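Local coordinates for protein arginine kinase (Anthopleura japonica, PDB 4RF9) that catalyses the reversible transfer of phosphate between ATP and L-arginine, giving phospho-L-arginine and ADP, as a two-repeat phosphagen kinase, at residues A[135-140]-A[232-237]; A[150-155]-A[208-213]; A[634-639]-A[689-694]. All coordinates share one frame; numbering follows the deposited sequence.

Interaction 1 (A[135-140]-A[232-237]); sequences ARSLKG and EDHLRI
Arg-136 and Leu-235 form a hydrogen-bonded antiparallel pair at the end of strand 127-136 and the start of strand 235-242, neighbours in the antiparallel sheet of the first phosphagen kinase catalytic domain. Two backbone bonds define the pair: Arg-136 N gives to Leu-235 O at 3.0 Å, and Leu-235 N returns to Arg-136 O at 3.0 Å. Ala-135 and Arg-236 make the adjoining non-hydrogen-bonded pair, where Ala-135 CA adds a CA-H...O contact to Leu-235 O.

Past the strand end a side chain takes over. The imidazole of His-234 accepts the amide of Leu-138 on ND1 at 2.9 Å, with an N-H...N angle of 153°; the donor lies 16° out of the ring plane. Because ND1 acts as acceptor, the proton is probably on NE2, which bonds to Gly-142 O, and the two bonds fix the ring's rotation. Ser-137 OG lies 4.1 Å above the plane of the His-234 ring, displaced toward its rim, and is hydrogen-bonded to Leu-275 O. Asp-233 OD1 is hydrogen-bonded to Ser-277 N, beside Cys-278, which like Glu-232 probably binds substrate; Arg-236 probably binds ATP.

Leu-138 and Leu-235 meet through one methyl each, and Val-159 of helix 149-163 packs on both. Leu-235 CG lies anti to its carbonyl carbon (chi1 -65°), bringing CD1 to 4.0 Å from CD1 of Leu-138.

Interaction 2 (A[150-155]-A[208-213]); sequences AHRLEI and NKEWPE
The Arg-152 guanidinium carries Lys-209 O over one face, 3.3 Å above its plane and displaced toward the rim; Glu-210 CG and Glu-213 O approach it obliquely. Within the loop, Pro-212 CB lies 3.4 Å above one face of the Trp-211 indole. The first is a carbonyl resting on a cationic plane, not a hydrogen bond: Lys-209 O is 3.5 Å from Arg-152 CZ, and the angle at NH2 is poor. That carbonyl instead accepts from NH2 of Arg-215, which also holds Glu-213 O.

Arg-152 CG stands anti to the backbone nitrogen (chi1 -174°), carrying the chain off the helix toward the loop, and the bend at chi3 (-71°) lays the guanidinium beneath Lys-209 O while CD touches Glu-213 O at 3.2 Å. Glu-210 CG lies 3.7 Å from Arg-152 NH1, yet its carboxylate, like that of Glu-213, is paired with Lys-149. Leu-153 adds a looser outer contact, CD1 to Glu-213 OE1 at 4.1 Å.

Helix 149-163 thus meets, at the surface of the catalytic domain, the loop between helix 200-204 and strand 216-220, built from a type II beta turn, Asn-208 to Trp-211, and a cis peptide before Pro-212.

Interaction 3 (A[634-639]-A[689-694]); sequences LGTGMR and RRRLGL
Thr-636 and Arg-691 meet in a buried loop-to-loop contact, where the type II' beta turn Leu-634 to Gly-637 leading into strand 638-645 lies against the segment joining strand 683-688 to helix 696-711. It belongs to the catalytic domain of the second repeat; a bound arginine lies about 10 Å from Gly-635, too far for contact.

The central link is Thr-636 N to Arg-691 O, 2.7 Å with an N-H...O angle of 151°, the donor tilted 29° from the carbonyl plane. Gly-635, at positive phi, brings its CA directly against Leu-692 CD1 and against that same Arg-691 O, which it meets at 3.3 Å in a CA-H...O contact.

The Thr-636 side chain is used on both branches. At chi1 60° its OG1 sits between backbone N and carbonyl carbon, where it accepts from Met-638 N in an ST turn and bonds a water at 2.7 Å; that water donates to Arg-690 O. The methyl CG2 instead abuts Leu-694 O at 3.2 Å.

Arg-691 runs extended from CG to NE alongside the turn. Its CB packs 3.4 Å from Leu-634 O; its NE comes to 3.6 Å from Met-638 O without a hydrogen bond, that oxygen accepting from Asn-688 ND2. On the apolar side, Val-445 of helix 438-448 touches both Leu-634 and Leu-692.

The chemistry implies a join that is polar at its centre: one direct backbone bond and a water between Thr-636 OG1 and Arg-690 O link the loops and probably help to fix their spacing, while the arginine contributes mostly its aliphatic length.

Overall arrangement
Interactions 1 and 2 belong to the first repeat and touch: His-234 CE1 lies 3.6 Å from Ile-155 CD1, which brings helix 149-163 against the strand end of interaction 1. Interaction 2 is nested along the chain within the loop that interaction 1 closes. Interaction 3 lies in the second repeat, its centre about 60 Å from that of interaction 1, on the opposite side of the chain's centre. Interactions 1 and 3 are buried and rest on direct backbone hydrogen bonds, as sheet pairing in one and loop pairing in the other. Interaction 2, at the surface, has no hydrogen bond between its segments and relies on packing around an arginine.

Interaction 1 (A[135-140]-A[232-237])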
ATOM      1  N   ALA A 135     -20.984  -9.403   4.225  1.00 28.87           N
ATOM      2  CA  ALA A 135     -21.308 -10.424   5.209  1.00 32.98           C
ATOM      3  C   ALA A 135     -22.336 -11.376   4.608  1.00 34.80           C
ATOM      4  O   ALA A 135     -23.285 -10.940   3.955  1.00 31.29           O
ATOM      5  CB  ALA A 135     -21.844  -9.786   6.484  1.00 33.23           C
ATOM      6  N   ARG A 136     -22.137 -12.675   4.818  1.00 33.76           N
ATOM      7  CA  ARG A 136     -23.011 -13.690   4.235  1.00 32.64           C
ATOM      8  C   ARG A 136     -23.262 -14.848   5.202  1.00 34.83           C
ATOM      9  O   ARG A 136     -22.441 -15.128   6.078  1.00 31.54           O
ATOM     10  CB  ARG A 136     -22.419 -14.222   2.929  1.00 26.49           C
ATOM     11  CG  ARG A 136     -22.463 -13.237   1.768  1.00 28.10           C
ATOM     12  CD  ARG A 136     -23.894 -12.913   1.366  1.00 27.70           C
ATOM     13  NE  ARG A 136     -23.938 -12.082   0.170  1.00 25.33           N
ATOM     14  CZ  ARG A 136     -23.956 -10.752   0.184  1.00 29.92           C
ATOM     15  NH1 ARG A 136     -23.941 -10.098   1.336  1.00 26.76           N
ATOM     16  NH2 ARG A 136     -23.993 -10.076  -0.957  1.00 31.73           N
ATOM     17  N   SER A 137     -24.402 -15.513   5.037  1.00 35.24           N
ATOM     18  CA  SER A 137     -24.763 -16.662   5.865  1.00 36.12           C
ATOM     19  C   SER A 137     -25.340 -17.791   5.009  1.00 34.81           C
ATOM     20  O   SER A 137     -26.145 -17.551   4.114  1.00 37.21           O
ATOM     21  CB  SER A 137     -25.759 -16.247   6.953  1.00 33.60           C
ATOM     22  OG  SER A 137     -25.180 -15.317   7.851  1.00 33.76           O
ATOM     23  N   LEU A 138     -24.922 -19.020   5.300  1.00 29.62           N
ATOM     24  CA  LEU A 138     -25.300 -20.193   4.513  1.00 32.41           C
ATOM     25  C   LEU A 138     -26.731 -20.671   4.758  1.00 38.19           C
ATOM     26  O   LEU A 138     -27.236 -20.600   5.878  1.00 33.44           O
ATOM     27  CB  LEU A 138     -24.339 -21.348   4.806  1.00 37.78           C
ATOM     28  CG  LEU A 138     -23.196 -21.618   3.826  1.00 45.77           C
ATOM     29  CD1 LEU A 138     -22.482 -20.331   3.438  1.00 42.67           C
ATOM     30  CD2 LEU A 138     -22.220 -22.615   4.436  1.00 46.88           C
ATOM     31  N   LYS A 139     -27.370 -21.174   3.704  1.00 43.91           N
ATOM     32  CA  LYS A 139     -28.693 -21.777   3.822  1.00 44.72           C
ATOM     33  C   LYS A 139     -28.644 -23.020   4.706  1.00 39.44           C
ATOM     34  O   LYS A 139     -27.661 -23.760   4.694  1.00 34.05           O
ATOM     35  CB  LYS A 139     -29.230 -22.172   2.442  1.00 49.65           C
ATOM     36  CG  LYS A 139     -29.586 -21.014   1.525  1.00 59.54           C
ATOM     37  CD  LYS A 139     -29.886 -21.527   0.124  1.00 64.81           C
ATOM     38  CE  LYS A 139     -30.223 -20.404  -0.838  1.00 65.90           C
ATOM     39  NZ  LYS A 139     -30.224 -20.893  -2.245  1.00 67.96           N
ATOM     40  N   GLY A 140     -29.705 -23.240   5.476  1.00 40.51           N
ATOM     41  CA  GLY A 140     -29.869 -24.483   6.209  1.00 40.88           C
ATOM     42  C   GLY A 140     -29.359 -24.489   7.637  1.00 43.98           C
ATOM     43  O   GLY A 140     -29.519 -25.479   8.351  1.00 46.89           O
ATOM     44  N   GLU A 232     -18.470 -13.225  13.390  1.00 36.79           N
ATOM     45  CA  GLU A 232     -19.755 -12.639  13.759  1.00 32.09           C
ATOM     46  C   GLU A 232     -20.862 -13.174  12.856  1.00 30.25           C
ATOM     47  O   GLU A 232     -22.023 -13.264  13.259  1.00 40.09           O
ATOM     48  CB  GLU A 232     -19.694 -11.115  13.670  1.00 34.09           C
ATOM     49  CG  GLU A 232     -20.970 -10.421  14.112  1.00 38.33           C
ATOM     50  CD  GLU A 232     -20.883  -8.915  14.003  1.00 42.58           C
ATOM     51  OE1 GLU A 232     -19.758  -8.376  14.052  1.00 51.73           O
ATOM     52  OE2 GLU A 232     -21.943  -8.269  13.863  1.00 41.52           O
ATOM     53  N   ASP A 233     -20.492 -13.508  11.625  1.00 24.05           N
ATOM     54  CA  ASP A 233     -21.373 -14.228  10.716  1.00 24.63           C
ATOM     55  C   ASP A 233     -20.632 -15.453  10.194  1.00 25.56           C
ATOM     56  O   ASP A 233     -19.453 -15.640  10.499  1.00 32.93           O
ATOM     57  CB  ASP A 233     -21.812 -13.332   9.552  1.00 30.50           C
ATOM     58  CG  ASP A 233     -22.627 -12.139  10.011  1.00 35.71           C
ATOM     59  OD1 ASP A 233     -23.817 -12.322  10.342  1.00 38.39           O
ATOM     60  OD2 ASP A 233     -22.080 -11.017  10.038  1.00 39.01           O
ATOM     61  N   HIS A 234     -21.324 -16.291   9.426  1.00 24.16           N
ATOM     62  CA  HIS A 234     -20.700 -17.461   8.817  1.00 28.14           C
ATOM     63  C   HIS A 234     -19.521 -17.014   7.967  1.00 32.76           C
ATOM     64  O   HIS A 234     -18.421 -17.554   8.074  1.00 34.45           O
ATOM     65  CB  HIS A 234     -21.697 -18.221   7.937  1.00 24.16           C
ATOM     66  CG  HIS A 234     -22.883 -18.752   8.682  1.00 25.00           C
ATOM     67  ND1 HIS A 234     -23.973 -19.304   8.044  1.00 24.86           N
ATOM     68  CD2 HIS A 234     -23.148 -18.817  10.008  1.00 27.34           C
ATOM     69  CE1 HIS A 234     -24.862 -19.684   8.946  1.00 29.15           C
ATOM     70  NE2 HIS A 234     -24.385 -19.400  10.144  1.00 26.47           N
ATOM     71  N   LEU A 235     -19.762 -16.006   7.138  1.00 33.41           N
ATOM     72  CA  LEU A 235     -18.751 -15.518   6.214  1.00 32.26           C
ATOM     73  C   LEU A 235     -18.580 -14.005   6.279  1.00 33.30           C
ATOM     74  O   LEU A 235     -19.543 -13.253   6.133  1.00 34.37           O
ATOM     75  CB  LEU A 235     -19.107 -15.925   4.784  1.00 29.99           C
ATOM     76  CG  LEU A 235     -19.118 -17.418   4.460  1.00 35.05           C
ATOM     77  CD1 LEU A 235     -19.618 -17.639   3.042  1.00 39.27           C
ATOM     78  CD2 LEU A 235     -17.734 -18.026   4.650  1.00 35.24           C
ATOM     79  N   ARG A 236     -17.346 -13.567   6.505  1.00 29.67           N
ATOM     80  CA  ARG A 236     -16.984 -12.172   6.299  1.00 33.92           C
ATOM     81  C   ARG A 236     -15.965 -12.113   5.169  1.00 36.62           C
ATOM     82  O   ARG A 236     -14.787 -12.412   5.360  1.00 33.18           O
ATOM     83  CB  ARG A 236     -16.425 -11.539   7.572  1.00 37.24           C
ATOM     84  CG  ARG A 236     -16.141 -10.051   7.436  1.00 47.03           C
ATOM     85  CD  ARG A 236     -16.113  -9.367   8.793  1.00 56.11           C
ATOM     86  NE  ARG A 236     -17.448  -9.223   9.367  1.00 66.24           N
ATOM     87  CZ  ARG A 236     -18.035  -8.053   9.598  1.00 71.17           C
ATOM     88  NH1 ARG A 236     -17.402  -6.924   9.311  1.00 69.93           N
ATOM     89  NH2 ARG A 236     -19.253  -8.008  10.123  1.00 73.11           N
ATOM     90  N   ILE A 237     -16.438 -11.740   3.984  1.00 34.15           N
ATOM     91  CA  ILE A 237     -15.625 -11.801   2.778  1.00 31.28           C
ATOM     92  C   ILE A 237     -15.125 -10.420   2.385  1.00 32.97           C
ATOM     93  O   ILE A 237     -15.913  -9.487   2.225  1.00 36.33           O
ATOM     94  CB  ILE A 237     -16.415 -12.421   1.609  1.00 29.94           C
ATOM     95  CG1 ILE A 237     -17.071 -13.733   2.051  1.00 31.02           C
ATOM     96  CG2 ILE A 237     -15.509 -12.626   0.404  1.00 27.49           C
ATOM     97  CD1 ILE A 237     -17.987 -14.357   1.014  1.00 32.94           C
TER

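Interaction 2 (A[150-155]-A[208-213])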
ATOM      1  N   ALA A 150     -22.174 -28.745  15.916  1.00 34.55           N
ATOM      2  CA  ALA A 150     -21.965 -29.578  14.741  1.00 37.29           C
ATOM      3  C   ALA A 150     -22.155 -28.789  13.448  1.00 37.68           C
ATOM      4  O   ALA A 150     -21.437 -29.005  12.472  1.00 37.73           O
ATOM      5  CB  ALA A 150     -22.898 -30.783  14.777  1.00 36.68           C
ATOM      6  N   HIS A 151     -23.120 -27.873  13.445  1.00 35.07           N
ATOM      7  CA  HIS A 151     -23.397 -27.062  12.264  1.00 32.33           C
ATOM      8  C   HIS A 151     -22.286 -26.059  11.957  1.00 31.17           C
ATOM      9  O   HIS A 151     -22.001 -25.788  10.793  1.00 27.24           O
ATOM     10  CB  HIS A 151     -24.748 -26.347  12.385  1.00 35.63           C
ATOM     11  CG  HIS A 151     -25.921 -27.215  12.051  1.00 40.66           C
ATOM     12  ND1 HIS A 151     -27.226 -26.794  12.202  1.00 42.27           N
ATOM     13  CD2 HIS A 151     -25.985 -28.478  11.567  1.00 43.30           C
ATOM     14  CE1 HIS A 151     -28.044 -27.764  11.830  1.00 45.16           C
ATOM     15  NE2 HIS A 151     -27.316 -28.795  11.440  1.00 45.17           N
ATOM     16  N   ARG A 152     -21.662 -25.511  12.996  1.00 30.47           N
ATOM     17  CA  ARG A 152     -20.548 -24.590  12.802  1.00 32.65           C
ATOM     18  C   ARG A 152     -19.385 -25.309  12.127  1.00 37.12           C
ATOM     19  O   ARG A 152     -18.717 -24.753  11.252  1.00 37.08           O
ATOM     20  CB  ARG A 152     -20.094 -23.986  14.133  1.00 31.13           C
ATOM     21  CG  ARG A 152     -19.030 -22.913  13.972  1.00 34.00           C
ATOM     22  CD  ARG A 152     -18.517 -22.405  15.309  1.00 32.47           C
ATOM     23  NE  ARG A 152     -19.499 -21.592  16.024  1.00 35.27           N
ATOM     24  CZ  ARG A 152     -20.229 -22.031  17.046  1.00 32.13           C
ATOM     25  NH1 ARG A 152     -20.087 -23.277  17.473  1.00 26.66           N
ATOM     26  NH2 ARG A 152     -21.095 -21.223  17.640  1.00 33.41           N
ATOM     27  N   LEU A 153     -19.156 -26.552  12.541  1.00 26.72           N
ATOM     28  CA  LEU A 153     -18.130 -27.401  11.945  1.00 35.85           C
ATOM     29  C   LEU A 153     -18.469 -27.750  10.500  1.00 38.00           C
ATOM     30  O   LEU A 153     -17.605 -27.708   9.624  1.00 36.46           O
ATOM     31  CB  LEU A 153     -17.957 -28.684  12.765  1.00 33.78           C
ATOM     32  CG  LEU A 153     -17.237 -28.533  14.107  1.00 36.00           C
ATOM     33  CD1 LEU A 153     -17.459 -29.753  14.989  1.00 29.43           C
ATOM     34  CD2 LEU A 153     -15.747 -28.279  13.906  1.00 28.51           C
ATOM     35  N   GLU A 154     -19.729 -28.096  10.261  1.00 33.70           N
ATOM     36  CA  GLU A 154     -20.187 -28.446   8.923  1.00 38.13           C
ATOM     37  C   GLU A 154     -20.080 -27.250   7.978  1.00 38.75           C
ATOM     38  O   GLU A 154     -19.755 -27.407   6.802  1.00 35.59           O
ATOM     39  CB  GLU A 154     -21.625 -28.965   8.967  1.00 45.27           C
ATOM     40  CG  GLU A 154     -22.166 -29.403   7.618  1.00 54.31           C
ATOM     41  CD  GLU A 154     -23.552 -30.006   7.716  1.00 60.27           C
ATOM     42  OE1 GLU A 154     -23.697 -31.061   8.366  1.00 61.46           O
ATOM     43  OE2 GLU A 154     -24.495 -29.421   7.145  1.00 61.48           O
ATOM     44  N   ILE A 155     -20.349 -26.060   8.504  1.00 36.37           N
ATOM     45  CA  ILE A 155     -20.207 -24.829   7.736  1.00 35.53           C
ATOM     46  C   ILE A 155     -18.754 -24.600   7.332  1.00 37.76           C
ATOM     47  O   ILE A 155     -18.468 -24.253   6.185  1.00 34.33           O
ATOM     48  CB  ILE A 155     -20.729 -23.609   8.529  1.00 33.28           C
ATOM     49  CG1 ILE A 155     -22.256 -23.621   8.569  1.00 34.04           C
ATOM     50  CG2 ILE A 155     -20.225 -22.308   7.913  1.00 31.32           C
ATOM     51  CD1 ILE A 155     -22.853 -22.582   9.493  1.00 31.46           C
ATOM     52  N   ASN A 208     -19.602 -16.329  20.938  1.00 35.07           N
ATOM     53  CA  ASN A 208     -18.313 -16.905  21.309  1.00 33.36           C
ATOM     54  C   ASN A 208     -18.348 -18.394  21.654  1.00 34.13           C
ATOM     55  O   ASN A 208     -17.328 -18.963  22.051  1.00 33.14           O
ATOM     56  CB  ASN A 208     -17.678 -16.131  22.468  1.00 33.32           C
ATOM     57  CG  ASN A 208     -17.028 -14.837  22.020  1.00 36.57           C
ATOM     58  OD1 ASN A 208     -16.738 -14.651  20.839  1.00 37.64           O
ATOM     59  ND2 ASN A 208     -16.784 -13.939  22.967  1.00 37.22           N
ATOM     60  N   LYS A 209     -19.511 -19.022  21.505  1.00 34.78           N
ATOM     61  CA  LYS A 209     -19.671 -20.427  21.882  1.00 35.76           C
ATOM     62  C   LYS A 209     -18.701 -21.364  21.159  1.00 33.10           C
ATOM     63  O   LYS A 209     -18.505 -21.261  19.946  1.00 36.37           O
ATOM     64  CB  LYS A 209     -21.120 -20.893  21.683  1.00 38.25           C
ATOM     65  CG  LYS A 209     -22.085 -20.412  22.761  1.00 35.79           C
ATOM     66  CD  LYS A 209     -23.357 -21.246  22.759  1.00 33.71           C
ATOM     67  CE  LYS A 209     -24.103 -21.106  21.446  1.00 31.80           C
ATOM     68  NZ  LYS A 209     -24.617 -19.721  21.271  1.00 32.82           N
ATOM     69  N   GLU A 210     -18.094 -22.264  21.928  1.00 28.47           N
ATOM     70  CA  GLU A 210     -17.169 -23.275  21.415  1.00 33.70           C
ATOM     71  C   GLU A 210     -15.898 -22.691  20.798  1.00 38.93           C
ATOM     72  O   GLU A 210     -15.303 -23.303  19.911  1.00 40.60           O
ATOM     73  CB  GLU A 210     -17.857 -24.199  20.398  1.00 35.81           C
ATOM     74  CG  GLU A 210     -19.266 -24.645  20.771  1.00 41.35           C
ATOM     75  CD  GLU A 210     -19.303 -25.553  21.983  1.00 47.90           C
ATOM     76  OE1 GLU A 210     -20.408 -25.792  22.508  1.00 51.65           O
ATOM     77  OE2 GLU A 210     -18.231 -26.034  22.407  1.00 48.71           O
ATOM     78  N   TRP A 211     -15.484 -21.515  21.265  1.00 38.73           N
ATOM     79  CA  TRP A 211     -14.277 -20.873  20.750  1.00 36.75           C
ATOM     80  C   TRP A 211     -13.054 -21.751  21.006  1.00 41.13           C
ATOM     81  O   TRP A 211     -12.891 -22.274  22.108  1.00 48.80           O
ATOM     82  CB  TRP A 211     -14.077 -19.492  21.387  1.00 36.94           C
ATOM     83  CG  TRP A 211     -12.888 -18.764  20.837  1.00 38.98           C
ATOM     84  CD1 TRP A 211     -11.612 -18.795  21.318  1.00 41.29           C
ATOM     85  CD2 TRP A 211     -12.863 -17.915  19.684  1.00 39.04           C
ATOM     86  NE1 TRP A 211     -10.793 -18.009  20.540  1.00 41.79           N
ATOM     87  CE2 TRP A 211     -11.538 -17.459  19.530  1.00 38.09           C
ATOM     88  CE3 TRP A 211     -13.833 -17.492  18.770  1.00 37.07           C
ATOM     89  CZ2 TRP A 211     -11.159 -16.606  18.498  1.00 34.28           C
ATOM     90  CZ3 TRP A 211     -13.454 -16.642  17.748  1.00 33.40           C
ATOM     91  CH2 TRP A 211     -12.130 -16.207  17.621  1.00 32.05           C
ATOM     92  N   PRO A 212     -12.189 -21.917  19.989  1.00 39.79           N
ATOM     93  CA  PRO A 212     -12.303 -21.317  18.659  1.00 38.41           C
ATOM     94  C   PRO A 212     -12.689 -22.319  17.568  1.00 35.10           C
ATOM     95  O   PRO A 212     -12.377 -22.074  16.401  1.00 35.55           O
ATOM     96  CB  PRO A 212     -10.877 -20.818  18.405  1.00 41.80           C
ATOM     97  CG  PRO A 212      -9.986 -21.782  19.219  1.00 41.82           C
ATOM     98  CD  PRO A 212     -10.890 -22.590  20.136  1.00 40.65           C
ATOM     99  N   GLU A 213     -13.346 -23.416  17.937  1.00 35.14           N
ATOM    100  CA  GLU A 213     -13.754 -24.441  16.972  1.00 39.62           C
ATOM    101  C   GLU A 213     -14.556 -23.882  15.798  1.00 34.24           C
ATOM    102  O   GLU A 213     -15.495 -23.109  15.985  1.00 31.98           O
ATOM    103  CB  GLU A 213     -14.577 -25.540  17.652  1.00 45.81           C
ATOM    104  CG  GLU A 213     -13.768 -26.641  18.316  1.00 59.02           C
ATOM    105  CD  GLU A 213     -14.649 -27.772  18.803  1.00 65.30           C
ATOM    106  OE1 GLU A 213     -15.734 -27.969  18.214  1.00 65.69           O
ATOM    107  OE2 GLU A 213     -14.269 -28.458  19.776  1.00 65.79           O
TER

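Interaction 3 (A[634-639]-A[689-694])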
ATOM      1  N   LEU A 634      22.168  10.615 -13.593  1.00 32.50           N
ATOM      2  CA  LEU A 634      22.191  10.339 -15.023  1.00 32.21           C
ATOM      3  C   LEU A 634      23.560   9.816 -15.438  1.00 32.28           C
ATOM      4  O   LEU A 634      24.462   9.687 -14.609  1.00 30.74           O
ATOM      5  CB  LEU A 634      21.834  11.595 -15.824  1.00 29.59           C
ATOM      6  CG  LEU A 634      20.408  12.129 -15.651  1.00 28.43           C
ATOM      7  CD1 LEU A 634      20.210  13.415 -16.441  1.00 27.22           C
ATOM      8  CD2 LEU A 634      19.372  11.085 -16.052  1.00 24.48           C
ATOM      9  N   GLY A 635      23.707   9.507 -16.723  1.00 32.06           N
ATOM     10  CA  GLY A 635      24.971   9.034 -17.254  1.00 25.33           C
ATOM     11  C   GLY A 635      25.282   7.602 -16.880  1.00 24.69           C
ATOM     12  O   GLY A 635      24.635   6.669 -17.359  1.00 24.93           O
ATOM     13  N   THR A 636      26.288   7.429 -16.029  1.00 24.45           N
ATOM     14  CA  THR A 636      26.651   6.108 -15.543  1.00 27.63           C
ATOM     15  C   THR A 636      25.722   5.725 -14.400  1.00 31.15           C
ATOM     16  O   THR A 636      25.501   4.543 -14.133  1.00 30.77           O
ATOM     17  CB  THR A 636      28.121   6.062 -15.049  1.00 32.71           C
ATOM     18  OG1 THR A 636      28.300   6.992 -13.971  1.00 31.78           O
ATOM     19  CG2 THR A 636      29.081   6.410 -16.177  1.00 27.12           C
ATOM     20  N   GLY A 637      25.169   6.740 -13.739  1.00 36.09           N
ATOM     21  CA  GLY A 637      24.360   6.538 -12.551  1.00 35.13           C
ATOM     22  C   GLY A 637      25.185   5.835 -11.494  1.00 38.06           C
ATOM     23  O   GLY A 637      24.659   5.114 -10.648  1.00 39.84           O
ATOM     24  N   MET A 638      26.494   6.059 -11.549  1.00 37.07           N
ATOM     25  CA  MET A 638      27.439   5.275 -10.769  1.00 38.98           C
ATOM     26  C   MET A 638      28.148   6.061  -9.675  1.00 41.00           C
ATOM     27  O   MET A 638      28.645   7.165  -9.898  1.00 39.58           O
ATOM     28  CB  MET A 638      28.477   4.623 -11.690  1.00 39.41           C
ATOM     29  CG  MET A 638      29.728   4.129 -10.979  1.00 45.47           C
ATOM     30  SD  MET A 638      30.956   3.435 -12.104  1.00 39.88           S
ATOM     31  CE  MET A 638      30.145   1.918 -12.594  1.00 24.51           C
ATOM     32  N   ARG A 639      28.181   5.473  -8.484  1.00 40.33           N
ATOM     33  CA  ARG A 639      29.068   5.933  -7.430  1.00 43.68           C
ATOM     34  C   ARG A 639      30.090   4.839  -7.140  1.00 46.32           C
ATOM     35  O   ARG A 639      29.735   3.735  -6.725  1.00 50.36           O
ATOM     36  CB  ARG A 639      28.289   6.297  -6.166  1.00 46.67           C
ATOM     37  CG  ARG A 639      29.175   6.723  -5.004  1.00 50.56           C
ATOM     38  CD  ARG A 639      28.360   7.326  -3.872  1.00 56.57           C
ATOM     39  NE  ARG A 639      28.879   6.939  -2.563  1.00 65.62           N
ATOM     40  CZ  ARG A 639      29.734   7.662  -1.846  1.00 70.01           C
ATOM     41  NH1 ARG A 639      30.175   8.826  -2.305  1.00 72.97           N
ATOM     42  NH2 ARG A 639      30.147   7.221  -0.666  1.00 71.07           N
ATOM     43  N   ARG A 689      33.536  12.005  -9.116  1.00 60.43           N
ATOM     44  CA  ARG A 689      32.756  13.238  -9.126  1.00 62.44           C
ATOM     45  C   ARG A 689      31.847  13.322 -10.350  1.00 55.61           C
ATOM     46  O   ARG A 689      30.803  13.972 -10.315  1.00 56.99           O
ATOM     47  CB  ARG A 689      33.678  14.459  -9.069  1.00 69.33           C
ATOM     48  CG  ARG A 689      33.009  15.724  -8.553  1.00 73.44           C
ATOM     49  CD  ARG A 689      33.972  16.900  -8.574  1.00 76.54           C
ATOM     50  NE  ARG A 689      35.279  16.547  -8.025  1.00 79.37           N
ATOM     51  CZ  ARG A 689      36.312  17.381  -7.969  1.00 83.26           C
ATOM     52  NH1 ARG A 689      36.189  18.621  -8.425  1.00 84.38           N
ATOM     53  NH2 ARG A 689      37.468  16.980  -7.456  1.00 84.67           N
ATOM     54  N   ARG A 690      32.247  12.654 -11.429  1.00 49.96           N
ATOM     55  CA  ARG A 690      31.507  12.712 -12.686  1.00 47.04           C
ATOM     56  C   ARG A 690      30.703  11.441 -12.955  1.00 45.54           C
ATOM     57  O   ARG A 690      31.149  10.333 -12.659  1.00 46.02           O
ATOM     58  CB  ARG A 690      32.457  12.985 -13.857  1.00 46.09           C
ATOM     59  CG  ARG A 690      33.247  14.280 -13.731  1.00 47.51           C
ATOM     60  CD  ARG A 690      34.079  14.545 -14.979  1.00 51.35           C
ATOM     61  NE  ARG A 690      34.851  15.780 -14.882  1.00 59.39           N
ATOM     62  CZ  ARG A 690      35.574  16.285 -15.879  1.00 61.38           C
ATOM     63  NH1 ARG A 690      35.617  15.661 -17.048  1.00 59.78           N
ATOM     64  NH2 ARG A 690      36.248  17.414 -15.711  1.00 61.05           N
ATOM     65  N   ARG A 691      29.513  11.617 -13.520  1.00 42.48           N
ATOM     66  CA  ARG A 691      28.657  10.497 -13.888  1.00 41.43           C
ATOM     67  C   ARG A 691      28.326  10.565 -15.373  1.00 40.42           C
ATOM     68  O   ARG A 691      28.016   9.555 -16.003  1.00 39.70           O
ATOM     69  CB  ARG A 691      27.353  10.534 -13.091  1.00 42.96           C
ATOM     70  CG  ARG A 691      27.477  10.194 -11.615  1.00 45.57           C
ATOM     71  CD  ARG A 691      26.093  10.112 -10.981  1.00 49.02           C
ATOM     72  NE  ARG A 691      26.135   9.671  -9.590  1.00 54.44           N
ATOM     73  CZ  ARG A 691      26.079  10.486  -8.542  1.00 58.55           C
ATOM     74  NH1 ARG A 691      25.979  11.797  -8.720  1.00 58.71           N
ATOM     75  NH2 ARG A 691      26.122   9.989  -7.314  1.00 61.81           N
ATOM     76  N   LEU A 692      28.398  11.775 -15.918  1.00 35.78           N
ATOM     77  CA  LEU A 692      27.935  12.068 -17.268  1.00 34.69           C
ATOM     78  C   LEU A 692      29.083  12.628 -18.102  1.00 38.97           C
ATOM     79  O   LEU A 692      29.707  13.618 -17.722  1.00 40.12           O
ATOM     80  CB  LEU A 692      26.781  13.074 -17.196  1.00 36.29           C
ATOM     81  CG  LEU A 692      25.855  13.320 -18.389  1.00 34.73           C
ATOM     82  CD1 LEU A 692      25.350  12.025 -19.000  1.00 27.48           C
ATOM     83  CD2 LEU A 692      24.678  14.193 -17.964  1.00 31.60           C
ATOM     84  N   GLY A 693      29.363  11.988 -19.234  1.00 37.39           N
ATOM     85  CA  GLY A 693      30.446  12.415 -20.103  1.00 38.30           C
ATOM     86  C   GLY A 693      31.587  11.418 -20.154  1.00 34.58           C
ATOM     87  O   GLY A 693      32.507  11.550 -20.962  1.00 34.38           O
ATOM     88  N   LEU A 694      31.526  10.421 -19.280  1.00 29.08           N
ATOM     89  CA  LEU A 694      32.521   9.356 -19.252  1.00 31.68           C
ATOM     90  C   LEU A 694      31.821   8.020 -19.022  1.00 35.18           C
ATOM     91  O   LEU A 694      30.744   7.974 -18.432  1.00 38.48           O
ATOM     92  CB  LEU A 694      33.574   9.616 -18.168  1.00 30.70           C
ATOM     93  CG  LEU A 694      33.280   9.217 -16.715  1.00 37.45           C
ATOM     94  CD1 LEU A 694      34.525   9.387 -15.851  1.00 34.23           C
ATOM     95  CD2 LEU A 694      32.109   9.995 -16.126  1.00 40.22           C
TER
HETATM   96  O   HOH W   1      30.863   7.535 -13.458  1.00 38.51           O